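Local coordinates for inositol 2-dehydrogenase (PDB 4HKT), which catalyses the NAD-dependent oxidation of myo-inositol to scyllo-inosose, the first step in the breakdown of myo-inositol to acetyl-CoA, at residues 234-239 and 277-282. Residues are numbered along the deposited sequence; the frame is centred on the assembly and turned at random.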
ATOM      1  N   TYR B 234      12.542  -7.697 -10.992  1.00 19.40           N
ATOM      2  CA  TYR B 234      12.069  -7.417  -9.637  1.00 20.14           C
ATOM      3  C   TYR B 234      11.815  -8.671  -8.771  1.00 20.60           C
ATOM      4  O   TYR B 234      11.419  -8.575  -7.594  1.00 23.58           O
ATOM      5  CB  TYR B 234      10.847  -6.483  -9.705  1.00 19.27           C
ATOM      6  CG  TYR B 234       9.794  -6.888 -10.711  1.00 19.07           C
ATOM      7  CD1 TYR B 234       8.755  -7.709 -10.339  1.00 20.55           C
ATOM      8  CD2 TYR B 234       9.854  -6.464 -12.043  1.00 19.99           C
ATOM      9  CE1 TYR B 234       7.797  -8.112 -11.256  1.00 21.47           C
ATOM     10  CE2 TYR B 234       8.888  -6.848 -12.973  1.00 19.88           C
ATOM     11  CZ  TYR B 234       7.869  -7.674 -12.558  1.00 21.48           C
ATOM     12  OH  TYR B 234       6.886  -8.059 -13.425  1.00 27.43           O
ATOM     13  N   GLY B 235      12.095  -9.855  -9.303  1.00 22.30           N
ATOM     14  CA  GLY B 235      11.970 -11.073  -8.512  1.00 21.55           C
ATOM     15  C   GLY B 235      10.753 -11.948  -8.851  1.00 20.69           C
ATOM     16  O   GLY B 235      10.199 -11.887  -9.950  1.00 19.55           O
ATOM     17  N   TYR B 236      10.396 -12.806  -7.909  1.00 18.26           N
ATOM     18  CA  TYR B 236       9.466 -13.869  -8.120  1.00 18.68           C
ATOM     19  C   TYR B 236       8.037 -13.340  -7.928  1.00 19.37           C
ATOM     20  O   TYR B 236       7.579 -13.152  -6.801  1.00 20.17           O
ATOM     21  CB  TYR B 236       9.770 -14.991  -7.149  1.00 19.81           C
ATOM     22  CG  TYR B 236       9.152 -16.346  -7.424  1.00 21.53           C
ATOM     23  CD1 TYR B 236       8.842 -16.767  -8.725  1.00 22.60           C
ATOM     24  CD2 TYR B 236       8.937 -17.246  -6.371  1.00 22.42           C
ATOM     25  CE1 TYR B 236       8.340 -18.030  -8.959  1.00 24.43           C
ATOM     26  CE2 TYR B 236       8.445 -18.501  -6.591  1.00 23.10           C
ATOM     27  CZ  TYR B 236       8.150 -18.894  -7.882  1.00 24.66           C
ATOM     28  OH  TYR B 236       7.671 -20.154  -8.083  1.00 27.24           O
ATOM     29  N   ASP B 237       7.387 -13.036  -9.040  1.00 18.21           N
ATOM     30  CA  ASP B 237       6.055 -12.430  -9.047  1.00 18.54           C
ATOM     31  C   ASP B 237       5.009 -13.521  -8.960  1.00 17.33           C
ATOM     32  O   ASP B 237       4.974 -14.379  -9.783  1.00 18.64           O
ATOM     33  CB  ASP B 237       5.896 -11.594 -10.333  1.00 18.28           C
ATOM     34  CG  ASP B 237       4.681 -10.674 -10.315  1.00 19.59           C
ATOM     35  OD1 ASP B 237       3.825 -10.747  -9.380  1.00 19.46           O
ATOM     36  OD2 ASP B 237       4.589  -9.878 -11.276  1.00 21.21           O
ATOM     37  N   GLN B 238       4.202 -13.515  -7.914  1.00 18.29           N
ATOM     38  CA  GLN B 238       3.251 -14.574  -7.666  1.00 18.68           C
ATOM     39  C   GLN B 238       1.973 -13.947  -7.149  1.00 19.56           C
ATOM     40  O   GLN B 238       1.779 -13.814  -5.944  1.00 18.43           O
ATOM     41  CB  GLN B 238       3.778 -15.574  -6.604  1.00 18.94           C
ATOM     42  CG  GLN B 238       5.078 -16.295  -6.941  1.00 19.65           C
ATOM     43  CD  GLN B 238       4.837 -17.445  -7.863  1.00 20.11           C
ATOM     44  OE1 GLN B 238       4.509 -18.545  -7.426  1.00 20.24           O
ATOM     45  NE2 GLN B 238       5.017 -17.215  -9.154  1.00 19.09           N
ATOM     46  N   ARG B 239       1.092 -13.547  -8.060  1.00 20.06           N
ATOM     47  CA  ARG B 239      -0.169 -12.913  -7.669  1.00 19.06           C
ATOM     48  C   ARG B 239      -1.377 -13.700  -8.090  1.00 17.61           C
ATOM     49  O   ARG B 239      -1.373 -14.356  -9.119  1.00 19.11           O
ATOM     50  CB  ARG B 239      -0.257 -11.538  -8.269  1.00 19.73           C
ATOM     51  CG  ARG B 239       0.581 -10.527  -7.521  1.00 20.27           C
ATOM     52  CD  ARG B 239       0.529  -9.236  -8.305  1.00 21.53           C
ATOM     53  NE  ARG B 239       1.436  -9.245  -9.438  1.00 20.43           N
ATOM     54  CZ  ARG B 239       1.254  -8.551 -10.568  1.00 22.04           C
ATOM     55  NH1 ARG B 239       0.159  -7.843 -10.759  1.00 20.73           N
ATOM     56  NH2 ARG B 239       2.174  -8.581 -11.526  1.00 22.87           N
HETATM   57  N   MSE B 277      12.552 -20.931  -3.144  1.00 32.44           N
HETATM   58  CA  MSE B 277      13.288 -21.340  -1.953  1.00 35.06           C
HETATM   59  C   MSE B 277      12.859 -20.529  -0.767  1.00 32.64           C
HETATM   60  O   MSE B 277      12.577 -21.091   0.285  1.00 31.94           O
HETATM   61  CB  MSE B 277      14.813 -21.225  -2.104  1.00 37.58           C
HETATM   62  CG  MSE B 277      15.416 -22.200  -3.132  1.00 40.65           C
HETATM   63 SE   MSE B 277      15.187 -21.618  -5.013  1.00 44.15          SE
HETATM   64  CE  MSE B 277      16.363 -20.018  -4.972  1.00 45.74           C
ATOM     65  N   THR B 278      12.821 -19.210  -0.893  1.00 29.89           N
ATOM     66  CA  THR B 278      12.400 -18.407   0.246  1.00 29.05           C
ATOM     67  C   THR B 278      10.963 -17.953   0.165  1.00 25.60           C
ATOM     68  O   THR B 278      10.370 -17.718   1.195  1.00 26.28           O
ATOM     69  CB  THR B 278      13.288 -17.194   0.550  1.00 31.06           C
ATOM     70  OG1 THR B 278      13.442 -16.399  -0.614  1.00 31.47           O
ATOM     71  CG2 THR B 278      14.658 -17.626   1.102  1.00 34.35           C
ATOM     72  N   ARG B 279      10.387 -17.820  -1.027  1.00 22.78           N
ATOM     73  CA  ARG B 279       8.988 -17.363  -1.111  1.00 21.02           C
ATOM     74  C   ARG B 279       8.052 -18.358  -0.426  1.00 21.75           C
ATOM     75  O   ARG B 279       7.082 -17.956   0.255  1.00 23.70           O
ATOM     76  CB  ARG B 279       8.517 -17.113  -2.589  1.00 19.47           C
ATOM     77  CG  ARG B 279       6.985 -17.021  -2.755  1.00 19.43           C
ATOM     78  CD  ARG B 279       6.400 -15.718  -2.223  1.00 18.96           C
ATOM     79  NE  ARG B 279       4.944 -15.568  -2.345  1.00 19.82           N
ATOM     80  CZ  ARG B 279       4.037 -16.154  -1.558  1.00 19.90           C
ATOM     81  NH1 ARG B 279       4.417 -16.946  -0.564  1.00 19.53           N
ATOM     82  NH2 ARG B 279       2.742 -15.944  -1.744  1.00 20.45           N
ATOM     83  N   TYR B 280       8.327 -19.645  -0.581  1.00 20.75           N
ATOM     84  CA  TYR B 280       7.370 -20.659  -0.139  1.00 21.50           C
ATOM     85  C   TYR B 280       7.748 -21.503   1.099  1.00 23.45           C
ATOM     86  O   TYR B 280       7.150 -22.556   1.343  1.00 23.71           O
ATOM     87  CB  TYR B 280       7.003 -21.545  -1.336  1.00 21.93           C
ATOM     88  CG  TYR B 280       6.119 -20.797  -2.353  1.00 22.08           C
ATOM     89  CD1 TYR B 280       4.879 -20.302  -1.987  1.00 20.89           C
ATOM     90  CD2 TYR B 280       6.530 -20.627  -3.682  1.00 22.06           C
ATOM     91  CE1 TYR B 280       4.074 -19.614  -2.891  1.00 20.43           C
ATOM     92  CE2 TYR B 280       5.731 -19.965  -4.610  1.00 21.61           C
ATOM     93  CZ  TYR B 280       4.512 -19.454  -4.210  1.00 21.63           C
ATOM     94  OH  TYR B 280       3.723 -18.782  -5.106  1.00 21.06           O
ATOM     95  N   THR B 281       8.658 -21.002   1.924  1.00 26.29           N
ATOM     96  CA  THR B 281       9.077 -21.744   3.124  1.00 28.04           C
ATOM     97  C   THR B 281       7.896 -22.169   4.028  1.00 27.05           C
ATOM     98  O   THR B 281       7.814 -23.347   4.408  1.00 23.03           O
ATOM     99  CB  THR B 281      10.123 -20.999   3.949  1.00 29.81           C
ATOM    100  OG1 THR B 281       9.496 -19.908   4.600  1.00 41.54           O
ATOM    101  CG2 THR B 281      11.239 -20.482   3.079  1.00 27.08           C
ATOM    102  N   GLU B 282       6.964 -21.265   4.318  1.00 24.12           N
ATOM    103  CA  GLU B 282       5.804 -21.653   5.103  1.00 27.06           C
ATOM    104  C   GLU B 282       4.958 -22.677   4.348  1.00 24.75           C
ATOM    105  O   GLU B 282       4.396 -23.617   4.942  1.00 22.48           O
ATOM    106  CB  GLU B 282       4.947 -20.443   5.501  1.00 29.94           C
ATOM    107  CG  GLU B 282       5.584 -19.534   6.539  1.00 34.72           C
ATOM    108  CD  GLU B 282       4.889 -18.200   6.600  1.00 39.16           C
ATOM    109  OE1 GLU B 282       3.990 -18.038   7.451  1.00 43.64           O
ATOM    110  OE2 GLU B 282       5.211 -17.339   5.760  1.00 44.66           O
TER
HETATM  111  O   HOH W   1       2.422 -13.686  -3.285  1.00 20.46           O
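Tyr236 reaches across to Arg279 and Tyr280 just before strand 237-244 begins. Its CG stands anti to the backbone N (chi1 -165°), which sets where the ring starts. Tyr236 CD2 comes to 3.8 Å from CB of Arg279, which lies at the ring edge, and Tyr236 CE2 to 3.7 Å from CE2 of Tyr280; the two tyrosine side chains cross at about a right angle. Phe275 meets the same Tyr236 ring edge-to-face. Gln238 carries the polar link: Tyr280 OH donates a very short hydrogen bond to its OE1 at 2.5 Å, the oxygen lying in the plane of the phenol ring while the amide plane stands 78° to it. Gln238 NE2 donates a hydrogen bond back to O of Asp237 (2.9 Å), the donor lying above the carbonyl plane, and Gln238 CD sits over one face of the Tyr236 ring, toward its rim. A water joins O of Gln238 (2.7 Å) to NH2 of Arg279 (2.8 Å); NH1 of Arg279 is bound in a salt bridge to Asp126. An alanine in place of Gln238 would probably leave the buried Tyr280 hydroxyl without its acceptor and open a gap over the Tyr236 ring. Between the mixed sheet of the C-terminal domain of this Gfo/Idh/MocA enzyme and the turn joining helices 276-279 and 281-297, then, aromatic packing lies beside one direct polar bond, and both ends of the Gln238 amide are engaged, which probably limits its rotation.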